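Local atomic coordinates of kinetochore-associated protein NSL1 homolog (Homo sapiens, PDB entry 5LSI), a protein that forms part of the MIS12 complex, which is required for kinetochore formation and for normal chromosome alignment and segregation during mitosis. Residues E25-C30 with W55-A60. Residues are numbered along the deposited sequence; the frame is centred on the assembly and turned at random.
Sequences EMLQLC and WTFESA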
# COMPACT_ATOMS: atom_id res chain seq x y z
N GLU B 25 -8.82 -0.64 7.75
CA GLU B 25 -9.25 -2.04 7.70
C GLU B 25 -8.65 -2.76 6.50
O GLU B 25 -8.26 -3.93 6.60
CB GLU B 25 -10.78 -2.10 7.69
CG GLU B 25 -11.37 -1.51 8.97
CD GLU B 25 -12.89 -1.51 9.00
OE1 GLU B 25 -13.53 -1.45 7.93
OE2 GLU B 25 -13.45 -1.56 10.12
N MET B 26 -8.55 -2.07 5.37
CA MET B 26 -7.84 -2.62 4.21
C MET B 26 -6.38 -2.91 4.53
O MET B 26 -5.85 -3.96 4.14
CB MET B 26 -7.95 -1.65 3.04
CG MET B 26 -6.98 -1.92 1.90
SD MET B 26 -6.82 -0.51 0.79
CE MET B 26 -6.06 0.70 1.88
N LEU B 27 -5.71 -2.00 5.25
CA LEU B 27 -4.32 -2.23 5.62
C LEU B 27 -4.19 -3.42 6.56
O LEU B 27 -3.20 -4.16 6.50
CB LEU B 27 -3.73 -0.97 6.26
CG LEU B 27 -3.57 0.23 5.32
CD1 LEU B 27 -2.98 1.42 6.06
CD2 LEU B 27 -2.70 -0.13 4.13
N GLN B 28 -5.16 -3.61 7.45
CA GLN B 28 -5.12 -4.78 8.34
C GLN B 28 -5.18 -6.07 7.54
O GLN B 28 -4.45 -7.03 7.84
CB GLN B 28 -6.27 -4.72 9.35
CG GLN B 28 -6.13 -3.61 10.37
CD GLN B 28 -7.27 -3.57 11.36
OE1 GLN B 28 -8.16 -4.42 11.34
NE2 GLN B 28 -7.26 -2.57 12.23
N LEU B 29 -6.02 -6.12 6.51
CA LEU B 29 -6.10 -7.31 5.66
C LEU B 29 -4.79 -7.56 4.94
O LEU B 29 -4.25 -8.68 4.96
CB LEU B 29 -7.25 -7.17 4.66
CG LEU B 29 -8.67 -7.22 5.24
CD1 LEU B 29 -9.70 -6.79 4.21
CD2 LEU B 29 -8.99 -8.61 5.76
N CYS B 30 -4.25 -6.53 4.28
CA CYS B 30 -2.99 -6.66 3.57
C CYS B 30 -1.82 -6.90 4.51
O CYS B 30 -0.79 -7.43 4.07
CB CYS B 30 -2.72 -5.42 2.73
SG CYS B 30 -3.95 -5.14 1.44
N TRP B 55 5.22 -1.09 9.43
CA TRP B 55 5.10 0.36 9.58
C TRP B 55 5.51 1.08 8.30
O TRP B 55 4.91 2.10 7.93
CB TRP B 55 5.96 0.81 10.77
CG TRP B 55 6.10 2.29 10.90
CD1 TRP B 55 5.09 3.22 11.01
CD2 TRP B 55 7.33 3.03 10.93
NE1 TRP B 55 5.63 4.49 11.11
CE2 TRP B 55 7.00 4.40 11.07
CE3 TRP B 55 8.67 2.67 10.87
CZ2 TRP B 55 7.97 5.40 11.13
CZ3 TRP B 55 9.64 3.66 10.93
CH2 TRP B 55 9.28 5.01 11.06
N THR B 56 6.53 0.58 7.61
CA THR B 56 6.89 1.13 6.30
C THR B 56 5.76 0.93 5.30
O THR B 56 5.44 1.84 4.53
CB THR B 56 8.17 0.47 5.79
OG1 THR B 56 9.25 0.73 6.70
CG2 THR B 56 8.54 1.01 4.42
N PHE B 57 5.14 -0.25 5.31
CA PHE B 57 4.03 -0.52 4.40
C PHE B 57 2.87 0.43 4.66
O PHE B 57 2.35 1.06 3.73
CB PHE B 57 3.59 -1.98 4.54
CG PHE B 57 2.32 -2.30 3.81
CD1 PHE B 57 2.28 -2.35 2.43
CD2 PHE B 57 1.15 -2.56 4.52
CE1 PHE B 57 1.11 -2.64 1.76
CE2 PHE B 57 -0.03 -2.87 3.86
CZ PHE B 57 -0.05 -2.90 2.48
N GLU B 58 2.45 0.55 5.92
CA GLU B 58 1.32 1.42 6.23
C GLU B 58 1.65 2.88 5.97
O GLU B 58 0.79 3.65 5.52
CB GLU B 58 0.89 1.21 7.68
CG GLU B 58 0.24 -0.15 7.93
CD GLU B 58 -0.06 -0.40 9.39
OE1 GLU B 58 0.53 0.29 10.25
OE2 GLU B 58 -0.88 -1.30 9.68
N SER B 59 2.89 3.30 6.26
CA SER B 59 3.28 4.68 6.00
C SER B 59 3.24 5.01 4.51
O SER B 59 2.76 6.07 4.12
CB SER B 59 4.67 4.96 6.57
OG SER B 59 4.65 4.89 7.98
N ALA B 60 3.74 4.10 3.67
CA ALA B 60 3.76 4.36 2.24
C ALA B 60 2.35 4.53 1.69
O ALA B 60 2.12 5.38 0.82
CB ALA B 60 4.49 3.24 1.50
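Phe57 reaches across from its helix to Leu27 and Cys30, which lie one turn apart on the other helix. The far end of its ring does the touching: CE2 of Phe57 lies 3.8 Å from CD2 of Leu27, and CZ of Phe57 lies 3.7 Å from CB of Cys30, both partners approaching obliquely. With CG of Phe57 anti to the backbone N (chi1 170°), the ring projects toward helix 20-35 and brings CE2 and CZ to these partners. The two methyls of Leu27 divide the work, for while CD2 meets the ring, CD1 rests 4.0 Å from CG of Glu58. Glu58 thus contributes the aliphatic part of its extended chain, and no hydrogen bond joins the two segments. A serine in place of Phe57 would probably open a gap beside Leu27 CD2 and leave Cys30 CB without its apolar partner. The closest CA atoms across the segments are those of Leu27 and Glu58, 6.7 Å apart, whereas the short segments' axes approach to 10.9 Å, a spacing bridged by side chains. One turn of 55-60 is reinforced where Ser59 OG and Ser59 N both donate to Trp55 O, from opposite faces of its plane. Segments 25-30 and 55-60 run roughly antiparallel (144°) within the helical hairpin of 20-35 and 46-62 in this N-terminal part of NSL1, with Leu27 also touching Val61 and Gln62. Another protein's chain packs on Met26 and Ala60, and beyond the hairpin strands 15-17 and 65-67 pair in parallel.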